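Local coordinates for protein adenylate kinase (PDB 2XB4) that probably catalyses the reversible transfer of the terminal phosphate between ATP and AMP, as a zinc-containing member of the adenylate kinase family, at residues N2-G7 against G84-T89; E37-G42 against I65-E70; V59-T64 against T89-K94; M104-V109 against Y189-M194. All blocks are in the same frame, centred on the assembly; numbering follows the deposited sequence.

Interaction 1: N2-G7 against G84-T89; sequences NILIFG and GFPRNT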
# COMPACT_ATOMS: atom_id res chain seq x y z
N ASN A 2 -23.51 30.48 7.02
CA ASN A 2 -22.47 29.87 7.79
C ASN A 2 -22.94 28.55 8.40
O ASN A 2 -23.98 28.47 9.04
CB ASN A 2 -21.99 30.81 8.88
CG ASN A 2 -21.38 32.12 8.33
OD1 ASN A 2 -20.84 32.17 7.23
ND2 ASN A 2 -21.50 33.20 9.12
N ILE A 3 -22.17 27.49 8.14
CA ILE A 3 -22.57 26.12 8.57
C ILE A 3 -21.42 25.40 9.31
O ILE A 3 -20.26 25.54 8.86
CB ILE A 3 -22.93 25.30 7.31
CG1 ILE A 3 -24.04 26.03 6.53
CG2 ILE A 3 -23.31 23.84 7.71
CD1 ILE A 3 -24.53 25.32 5.19
N LEU A 4 -21.70 24.68 10.44
CA LEU A 4 -20.72 23.79 11.12
C LEU A 4 -21.20 22.38 10.73
O LEU A 4 -22.41 22.17 10.73
CB LEU A 4 -20.86 23.81 12.68
CG LEU A 4 -20.10 24.92 13.37
CD1 LEU A 4 -20.90 26.17 13.10
CD2 LEU A 4 -20.06 24.65 14.87
N ILE A 5 -20.31 21.48 10.35
CA ILE A 5 -20.73 20.10 10.08
C ILE A 5 -19.99 19.14 11.01
O ILE A 5 -18.77 19.27 11.24
CB ILE A 5 -20.53 19.74 8.56
CG1 ILE A 5 -21.11 18.34 8.20
CG2 ILE A 5 -19.05 19.90 8.13
CD1 ILE A 5 -21.27 18.20 6.62
N PHE A 6 -20.74 18.17 11.58
CA PHE A 6 -20.13 17.13 12.39
C PHE A 6 -20.44 15.71 11.80
O PHE A 6 -21.59 15.39 11.44
CB PHE A 6 -20.71 17.15 13.83
CG PHE A 6 -20.43 18.43 14.62
CD1 PHE A 6 -19.25 18.55 15.38
CD2 PHE A 6 -21.29 19.52 14.55
CE1 PHE A 6 -18.99 19.72 16.18
CE2 PHE A 6 -21.06 20.69 15.27
CZ PHE A 6 -19.93 20.84 16.09
N GLY A 7 -19.45 14.81 11.87
CA GLY A 7 -19.76 13.38 11.66
C GLY A 7 -18.48 12.56 11.90
O GLY A 7 -17.36 13.12 11.79
N GLY A 84 -14.51 19.78 11.01
CA GLY A 84 -13.47 19.08 11.73
C GLY A 84 -13.05 19.80 13.00
O GLY A 84 -12.21 19.30 13.77
N PHE A 85 -13.63 20.98 13.21
CA PHE A 85 -13.40 21.76 14.45
C PHE A 85 -14.77 22.35 14.78
O PHE A 85 -15.41 22.88 13.88
CB PHE A 85 -12.36 22.87 14.19
CG PHE A 85 -12.01 23.60 15.38
CD1 PHE A 85 -12.84 24.60 15.80
CD2 PHE A 85 -10.91 23.26 16.15
CE1 PHE A 85 -12.57 25.29 16.92
CE2 PHE A 85 -10.61 23.95 17.34
CZ PHE A 85 -11.43 24.99 17.74
N PRO A 86 -15.22 22.30 16.07
CA PRO A 86 -14.51 21.87 17.28
C PRO A 86 -14.57 20.35 17.47
O PRO A 86 -15.49 19.69 16.95
CB PRO A 86 -15.28 22.61 18.40
CG PRO A 86 -16.70 22.70 17.82
CD PRO A 86 -16.56 22.84 16.35
N ARG A 87 -13.68 19.83 18.28
CA ARG A 87 -13.73 18.39 18.58
C ARG A 87 -14.19 18.06 20.01
O ARG A 87 -14.48 16.88 20.34
CB ARG A 87 -12.34 17.77 18.40
CG ARG A 87 -11.89 17.71 16.89
CD ARG A 87 -10.53 16.98 16.93
NE ARG A 87 -10.65 15.54 16.58
CZ ARG A 87 -9.71 14.61 16.90
NH1 ARG A 87 -8.62 15.01 17.63
NH2 ARG A 87 -9.82 13.32 16.50
N ASN A 88 -14.18 19.07 20.87
CA ASN A 88 -14.58 18.80 22.26
C ASN A 88 -15.39 20.01 22.77
O ASN A 88 -15.50 21.04 22.06
CB ASN A 88 -13.33 18.46 23.13
CG ASN A 88 -12.28 19.63 23.20
OD1 ASN A 88 -12.62 20.79 23.30
ND2 ASN A 88 -10.97 19.29 23.16
N THR A 89 -15.92 19.89 23.98
CA THR A 89 -16.85 20.90 24.51
C THR A 89 -16.18 22.23 24.86
O THR A 89 -16.80 23.32 24.66
CB THR A 89 -17.68 20.38 25.70
OG1 THR A 89 -16.79 19.69 26.59
CG2 THR A 89 -18.69 19.35 25.21
O HOH W 1 -17.04 20.58 12.78
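Pro86 packs against the outer end of the Phe6 side chain, the two lying at about a right angle, with CZ of Phe6 3.9 Å from CD of Pro86. CG of Phe6 stands anti to its carbonyl carbon (chi1 -63°), which goes with the ring end reaching Pro86 though the bond to CB does not point there. The ring edge meets the chain too, CE1 of Phe6 lying 3.6 Å from O of Pro86. Leu4 adds a second apolar touch, its CD2 4.2 Å from CD of Pro86. Large apolar residues suit this buried place. A water bridges the two backbones: it donates to O of Ile5 at 2.7 Å, accepts from N of Gly84 at 3.2 Å, and reaches O of Phe85 weakly. Strand 2-6 is the middle strand of the parallel sheet of the P-loop kinase core, and 84-89 is the loop leaving its neighbour 80-83, where the predicted AMP site includes Gly84 to Arg87. A cis peptide before Pro86 lies within the turn of the loop, and Gly84 has backbone angles (phi 103°) that call for glycine. Further out, Tyr191 of helix 184-192 packs on both Leu4 and Phe6.

Interaction 2: E37-G42 against I65-E70; sequences EHIGGG and IPMVLE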
# COMPACT_ATOMS: atom_id res chain seq x y z
N GLU A 37 -2.45 27.64 6.39
CA GLU A 37 -2.52 29.10 6.23
C GLU A 37 -1.71 29.86 7.33
O GLU A 37 -1.00 30.81 7.07
CB GLU A 37 -4.00 29.59 6.26
CG GLU A 37 -4.15 31.17 6.43
CD GLU A 37 -5.61 31.73 6.49
OE1 GLU A 37 -6.52 30.97 6.19
OE2 GLU A 37 -5.84 32.92 6.86
N HIS A 38 -1.87 29.48 8.59
CA HIS A 38 -1.27 30.29 9.66
C HIS A 38 0.18 29.83 10.04
O HIS A 38 1.12 30.65 10.17
CB HIS A 38 -2.14 30.18 10.84
CG HIS A 38 -3.37 31.02 10.77
ND1 HIS A 38 -3.40 32.30 11.24
CD2 HIS A 38 -4.61 30.74 10.35
CE1 HIS A 38 -4.62 32.78 11.14
NE2 HIS A 38 -5.38 31.83 10.63
N ILE A 39 0.33 28.51 10.25
CA ILE A 39 1.67 27.93 10.61
C ILE A 39 2.65 28.04 9.43
O ILE A 39 3.74 28.64 9.56
CB ILE A 39 1.60 26.47 11.24
CG1 ILE A 39 1.07 26.51 12.66
CG2 ILE A 39 2.99 25.80 11.37
CD1 ILE A 39 -0.38 26.47 12.77
N GLY A 40 2.21 27.55 8.27
CA GLY A 40 2.92 27.71 7.04
C GLY A 40 3.05 29.17 6.58
O GLY A 40 4.15 29.60 6.22
N GLY A 41 2.01 29.97 6.61
CA GLY A 41 2.20 31.34 6.21
C GLY A 41 2.82 32.31 7.24
O GLY A 41 2.98 33.52 6.93
N GLY A 42 3.15 31.83 8.47
CA GLY A 42 3.87 32.72 9.49
C GLY A 42 3.03 34.00 9.87
O GLY A 42 3.56 35.15 9.94
N ILE A 65 -8.41 29.20 18.56
CA ILE A 65 -9.72 29.80 18.30
C ILE A 65 -9.49 31.11 17.51
O ILE A 65 -10.10 31.26 16.47
CB ILE A 65 -10.46 30.11 19.61
CG1 ILE A 65 -10.86 28.79 20.33
CG2 ILE A 65 -11.74 30.96 19.31
CD1 ILE A 65 -11.83 28.00 19.62
N PRO A 66 -8.56 32.00 17.95
CA PRO A 66 -8.31 33.18 17.06
C PRO A 66 -7.85 32.83 15.65
O PRO A 66 -8.21 33.53 14.69
CB PRO A 66 -7.23 33.98 17.80
CG PRO A 66 -7.22 33.52 19.20
CD PRO A 66 -8.00 32.20 19.32
N MET A 67 -7.05 31.79 15.50
CA MET A 67 -6.73 31.32 14.15
C MET A 67 -7.93 30.98 13.33
O MET A 67 -7.99 31.39 12.14
CB MET A 67 -5.82 30.09 14.18
CG MET A 67 -4.47 30.46 14.61
SD MET A 67 -3.22 29.08 14.53
CE MET A 67 -1.84 29.92 13.98
N VAL A 68 -8.82 30.16 13.90
CA VAL A 68 -10.02 29.78 13.20
C VAL A 68 -10.79 31.05 12.79
O VAL A 68 -11.20 31.22 11.62
CB VAL A 68 -10.92 28.80 14.06
CG1 VAL A 68 -12.29 28.65 13.36
CG2 VAL A 68 -10.16 27.46 14.28
N LEU A 69 -10.99 31.97 13.74
CA LEU A 69 -11.80 33.17 13.40
C LEU A 69 -11.13 34.01 12.31
O LEU A 69 -11.87 34.58 11.45
CB LEU A 69 -11.98 34.07 14.62
CG LEU A 69 -13.25 33.84 15.43
CD1 LEU A 69 -14.39 34.56 14.68
CD2 LEU A 69 -13.50 32.35 15.74
N GLU A 70 -9.79 34.12 12.32
CA GLU A 70 -9.10 34.88 11.29
C GLU A 70 -9.31 34.27 9.91
O GLU A 70 -9.42 34.99 8.91
CB GLU A 70 -7.57 34.96 11.53
CG GLU A 70 -7.28 35.94 12.65
CD GLU A 70 -5.82 36.47 12.70
OE1 GLU A 70 -4.87 35.94 12.02
OE2 GLU A 70 -5.65 37.42 13.54
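The imidazole of His38 lies alongside Met67, and most of the contact is made by these two side chains sliding past each other in opposite directions. The apolar part is a CH-pi contact: CG of Met67 sits over the ring face, 4.0 Å from its centroid and only 9° off the normal. Beyond it the bend at chi3 leaves the methyl CE of Met67 by Ile39, 3.9 Å from its CD1. The sulfur stands obliquely to the ring. Methionine suits this position because its flexible thioether can follow both a flat ring and a branched aliphatic neighbour.

The polar part is modest. NE2 of His38 gives a weak, strongly bent hydrogen bond to O of Met67, 3.0 Å long with an angle of 123° at the hydrogen. At the ring edge CE1 of His38 comes within 3.3 Å of OE1 of Glu70, the ring and carboxylate planes being 31° apart. The other ring nitrogen, ND1, is hydrogen-bonded to OG1 of Thr43, which helps to fix the rotation of the imidazole. Glu37, at the edge of the contact, forms a salt bridge with Lys75.

Helix 31-40, which ends in a Schellman motif at Gly42 with positive phi, belongs to the predicted NMP-binding region. Through this contact its last turn lies on helix 61-75, whose Ile65 and Leu69 pack in turn on helix 89-101, while helix 50-53 reaches Ile39.

Interaction 3: V59-T64 against T89-K94; sequences VPDDIT and TVQAQK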
# COMPACT_ATOMS: atom_id res chain seq x y z
N VAL A 59 -1.37 23.12 20.13
CA VAL A 59 -1.55 24.58 20.22
C VAL A 59 -2.67 24.86 21.24
O VAL A 59 -3.70 24.16 21.24
CB VAL A 59 -1.90 25.15 18.84
CG1 VAL A 59 -2.20 26.68 18.92
CG2 VAL A 59 -0.81 24.73 17.77
N PRO A 60 -2.48 25.81 22.15
CA PRO A 60 -3.55 26.07 23.13
C PRO A 60 -4.81 26.68 22.46
O PRO A 60 -4.69 27.36 21.45
CB PRO A 60 -2.91 27.14 24.10
CG PRO A 60 -1.44 27.02 23.89
CD PRO A 60 -1.30 26.64 22.39
N ASP A 61 -5.98 26.48 23.07
CA ASP A 61 -7.25 27.00 22.53
C ASP A 61 -7.24 28.49 22.39
O ASP A 61 -7.86 28.99 21.45
CB ASP A 61 -8.44 26.60 23.42
CG ASP A 61 -8.57 25.10 23.64
OD1 ASP A 61 -8.17 24.28 22.75
OD2 ASP A 61 -9.12 24.75 24.74
N ASP A 62 -6.47 29.21 23.24
CA ASP A 62 -6.41 30.67 23.10
C ASP A 62 -5.61 31.17 21.92
O ASP A 62 -5.56 32.38 21.65
CB ASP A 62 -6.04 31.42 24.40
CG ASP A 62 -4.59 31.19 24.90
OD1 ASP A 62 -3.68 30.63 24.20
OD2 ASP A 62 -4.34 31.64 26.05
N ILE A 63 -4.97 30.23 21.20
CA ILE A 63 -4.33 30.57 19.96
C ILE A 63 -5.11 29.95 18.78
O ILE A 63 -5.30 30.60 17.75
CB ILE A 63 -2.84 30.07 19.93
CG1 ILE A 63 -2.00 30.86 20.98
CG2 ILE A 63 -2.26 30.27 18.57
CD1 ILE A 63 -0.57 30.33 21.11
N THR A 64 -5.57 28.72 18.93
CA THR A 64 -6.32 28.03 17.89
C THR A 64 -7.66 28.76 17.55
O THR A 64 -7.98 28.95 16.38
CB THR A 64 -6.63 26.60 18.38
OG1 THR A 64 -5.38 25.87 18.44
CG2 THR A 64 -7.52 25.92 17.35
N THR A 89 -15.92 19.89 23.98
CA THR A 89 -16.85 20.90 24.51
C THR A 89 -16.18 22.23 24.86
O THR A 89 -16.80 23.32 24.66
CB THR A 89 -17.68 20.38 25.70
OG1 THR A 89 -16.79 19.69 26.59
CG2 THR A 89 -18.69 19.35 25.21
N VAL A 90 -14.97 22.16 25.40
CA VAL A 90 -14.22 23.39 25.74
C VAL A 90 -13.97 24.19 24.46
O VAL A 90 -14.23 25.41 24.41
CB VAL A 90 -12.91 23.10 26.56
CG1 VAL A 90 -11.98 24.35 26.66
CG2 VAL A 90 -13.24 22.52 28.01
N GLN A 91 -13.50 23.53 23.39
CA GLN A 91 -13.36 24.22 22.11
C GLN A 91 -14.71 24.71 21.61
O GLN A 91 -14.76 25.84 20.99
CB GLN A 91 -12.83 23.30 21.00
CG GLN A 91 -11.38 22.90 21.26
CD GLN A 91 -10.88 21.77 20.26
OE1 GLN A 91 -11.65 21.08 19.63
NE2 GLN A 91 -9.56 21.65 20.14
N ALA A 92 -15.78 23.91 21.75
CA ALA A 92 -17.04 24.35 21.15
C ALA A 92 -17.53 25.64 21.80
O ALA A 92 -18.18 26.53 21.13
CB ALA A 92 -18.14 23.27 21.35
N GLN A 93 -17.42 25.70 23.15
CA GLN A 93 -17.94 26.88 23.86
C GLN A 93 -16.98 28.11 23.53
O GLN A 93 -17.42 29.24 23.32
CB GLN A 93 -17.98 26.64 25.37
CG GLN A 93 -18.36 27.92 26.08
CD GLN A 93 -18.53 27.69 27.56
OE1 GLN A 93 -18.46 26.55 28.04
NE2 GLN A 93 -18.74 28.77 28.31
N LYS A 94 -15.68 27.88 23.53
CA LYS A 94 -14.73 29.04 23.22
C LYS A 94 -15.02 29.55 21.81
O LYS A 94 -15.01 30.81 21.56
CB LYS A 94 -13.25 28.64 23.38
CG LYS A 94 -12.98 28.47 24.89
CD LYS A 94 -11.54 27.88 25.11
CE LYS A 94 -11.03 28.30 26.52
NZ LYS A 94 -10.01 27.29 26.88
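Asp61 and Lys94 form the salt bridge of this contact, a long one: NZ of Lys94 stands 3.4 Å from OD2 of Asp61, and the hydrogen bond within it is weak. The lysine chain is extended beyond CG and crosses the aspartate at about a right angle, and its CD also touches CB of Asp61 at 3.8 Å. A long aliphatic stem ending in an amine is well suited to such a span between neighbouring helices.

The other carboxylate oxygen faces Gln91. OD1 of Asp61 lies 3.8 Å from CG of Gln91, and the carboxylate and amide planes are turned 70° apart. The amide has its own task, since OE1 of Gln91 accepts a hydrogen bond from N of Arg87; both residues belong to the predicted AMP site. OD2 of Asp61 is also touched by CG1 of Val90, at 3.5 Å. This methyl is anti to the backbone N (chi1 168°), the rotation that presents it to the carboxylate.

Segment 59-64 runs from the end of the predicted NMP region into helix 61-75, so the contact joins that end of the region to helix 89-101. Asp61 opens its helix just after Pro60 at the N-cap, and O of Pro60 receives N of both Ile63 and Thr64.

An acidic residue in the first turn of a helix is favourably placed with respect to the helix dipole, which would probably help to stabilise its negative charge. The salt bridge itself is long, weak and partly exposed, and its charges are probably screened by solvent.

Interaction 4: M104-V109 against Y189-M194; sequences MKINFV and YYYKNM
Tyr191 points from helix 184-192 toward the strand side and meets two aliphatic side chains at different points along its length. Near the root, CB of Tyr191 lies 4.1 Å from CG2 of Val109; farther out, the ring carbon CE1 lies 4.0 Å from CD1 of Ile106, with CD1 of the ring almost as near. Both aliphatic chains cross the tyrosine at about a right angle, and the Ile106 methyl comes to the ring obliquely. The tyrosine CG stands anti to its carbonyl carbon (chi1 -67°), a rotation that sends the ring toward Ile106, with CD2 of Tyr190 over the centre of one face, 3.9 Å above the plane. On the opposing segment the isoleucine is extended (chi2 154°), so that its terminal methyl does the touching, whereas the shorter Val109 makes contact through a branch close to the backbone. Beta-branched residues suit this stretch, where the extended backbone runs into strand 108-113.

This strand lies between strands 2-6 and 201-206 in the parallel sheet of the CORE domain, and helix 184-192 covers strands 2-6 and 108-113 at this point through Tyr191, in the alpha/beta layering of P-loop kinases. The hydroxyl, at the far end of an otherwise apolar side chain, makes a weak hydrogen bond to O of Ala92 in helix 89-101. Phe200 packs on the same tyrosine and also touches Ile106 and Val109.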
# COMPACT_ATOMS: atom_id res chain seq x y z
N MET A 104 -20.39 37.14 14.15
CA MET A 104 -20.50 36.18 13.06
C MET A 104 -21.56 35.13 13.45
O MET A 104 -21.43 34.44 14.47
CB MET A 104 -19.09 35.58 12.91
CG MET A 104 -18.75 35.02 11.54
SD MET A 104 -17.01 34.50 11.62
CE MET A 104 -16.11 36.07 11.71
N LYS A 105 -22.60 35.00 12.65
CA LYS A 105 -23.77 34.18 12.99
C LYS A 105 -23.70 32.80 12.39
O LYS A 105 -23.35 32.63 11.22
CB LYS A 105 -25.10 34.84 12.56
CG LYS A 105 -25.52 36.01 13.46
CD LYS A 105 -25.71 35.58 14.97
CE LYS A 105 -26.93 36.14 15.67
NZ LYS A 105 -26.61 37.52 16.19
N ILE A 106 -24.05 31.82 13.19
CA ILE A 106 -24.27 30.45 12.67
C ILE A 106 -25.70 30.36 12.11
O ILE A 106 -26.66 30.86 12.75
CB ILE A 106 -24.17 29.42 13.81
CG1 ILE A 106 -22.74 29.35 14.38
CG2 ILE A 106 -24.56 27.99 13.30
CD1 ILE A 106 -22.75 28.84 15.92
N ASN A 107 -25.83 29.74 10.94
CA ASN A 107 -27.14 29.60 10.29
C ASN A 107 -27.62 28.17 10.35
O ASN A 107 -28.80 27.93 10.50
CB ASN A 107 -27.11 30.09 8.82
CG ASN A 107 -26.75 31.56 8.71
OD1 ASN A 107 -27.50 32.42 9.15
ND2 ASN A 107 -25.57 31.86 8.22
N PHE A 108 -26.72 27.19 10.23
CA PHE A 108 -27.08 25.80 10.27
C PHE A 108 -25.99 24.99 10.96
O PHE A 108 -24.80 25.26 10.78
CB PHE A 108 -27.24 25.26 8.83
CG PHE A 108 -28.42 25.89 8.07
CD1 PHE A 108 -28.23 26.99 7.22
CD2 PHE A 108 -29.71 25.38 8.24
CE1 PHE A 108 -29.31 27.56 6.51
CE2 PHE A 108 -30.84 25.98 7.55
CZ PHE A 108 -30.63 27.06 6.68
N VAL A 109 -26.39 23.91 11.62
CA VAL A 109 -25.37 22.96 12.08
C VAL A 109 -25.86 21.64 11.57
O VAL A 109 -27.05 21.27 11.79
CB VAL A 109 -25.26 22.93 13.67
CG1 VAL A 109 -24.41 21.71 14.17
CG2 VAL A 109 -24.71 24.22 14.16
N TYR A 189 -23.95 18.37 20.43
CA TYR A 189 -25.13 18.55 21.27
C TYR A 189 -25.20 19.90 22.00
O TYR A 189 -26.27 20.38 22.28
CB TYR A 189 -25.31 17.39 22.29
CG TYR A 189 -25.39 16.01 21.71
CD1 TYR A 189 -25.73 15.80 20.34
CD2 TYR A 189 -25.20 14.89 22.53
CE1 TYR A 189 -25.77 14.48 19.81
CE2 TYR A 189 -25.31 13.59 22.03
CZ TYR A 189 -25.60 13.37 20.71
OH TYR A 189 -25.63 12.05 20.23
N TYR A 190 -24.05 20.47 22.34
CA TYR A 190 -24.00 21.80 22.88
C TYR A 190 -24.62 22.78 21.86
O TYR A 190 -25.43 23.67 22.24
CB TYR A 190 -22.55 22.11 23.20
CG TYR A 190 -22.24 23.55 23.38
CD1 TYR A 190 -22.55 24.22 24.61
CD2 TYR A 190 -21.56 24.27 22.39
CE1 TYR A 190 -22.21 25.54 24.77
CE2 TYR A 190 -21.23 25.67 22.59
CZ TYR A 190 -21.56 26.24 23.75
OH TYR A 190 -21.25 27.55 24.00
N TYR A 191 -24.34 22.58 20.58
CA TYR A 191 -24.99 23.44 19.56
C TYR A 191 -26.48 23.08 19.41
O TYR A 191 -27.30 23.99 19.38
CB TYR A 191 -24.27 23.45 18.19
CG TYR A 191 -22.89 24.11 18.32
CD1 TYR A 191 -22.76 25.51 18.36
CD2 TYR A 191 -21.71 23.35 18.36
CE1 TYR A 191 -21.49 26.12 18.57
CE2 TYR A 191 -20.47 23.94 18.53
CZ TYR A 191 -20.38 25.30 18.69
OH TYR A 191 -19.14 25.82 18.78
N LYS A 192 -26.83 21.80 19.28
CA LYS A 192 -28.21 21.41 19.20
C LYS A 192 -29.07 22.10 20.27
O LYS A 192 -30.21 22.56 20.01
CB LYS A 192 -28.35 19.90 19.32
CG LYS A 192 -29.70 19.28 19.01
CD LYS A 192 -29.63 17.68 19.14
CE LYS A 192 -31.10 17.22 19.09
NZ LYS A 192 -31.36 15.74 18.96
N ASN A 193 -28.57 22.04 21.49
CA ASN A 193 -29.29 22.52 22.66
C ASN A 193 -29.48 24.03 22.73
O ASN A 193 -30.26 24.46 23.56
CB ASN A 193 -28.67 21.94 23.93
CG ASN A 193 -29.04 20.44 24.07
OD1 ASN A 193 -30.10 20.03 23.62
ND2 ASN A 193 -28.17 19.65 24.65
N MET A 194 -28.80 24.81 21.90
CA MET A 194 -28.99 26.27 21.92
C MET A 194 -29.53 26.75 20.58
O MET A 194 -29.72 27.96 20.37
CB MET A 194 -27.66 26.98 22.23
CG MET A 194 -26.66 26.86 21.07
SD MET A 194 -25.15 27.96 21.16
CE MET A 194 -24.73 27.44 22.79

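How the interactions relate
Interactions 1 and 4 are buried in the core and meet at one sheet, where strands 2-6 and 108-113 are neighbours; both rest on apolar side chains, though interaction 1 adds a bridging water. Interactions 2 and 3 share helix 61-75 and lie farther from the centre. Interaction 3 is a surface contact that relies on charge, while interaction 2 is partly buried and mixes an imidazole, a thioether and weak polar bonds. Phe85 of interaction 1 packs on Ile65 of interaction 2 and on Thr64 and Gln91 of interaction 3, joining core to periphery. Helix 89-101 ties interaction 3 to interaction 4, with Tyr190 packing against Ala92 and Gln93.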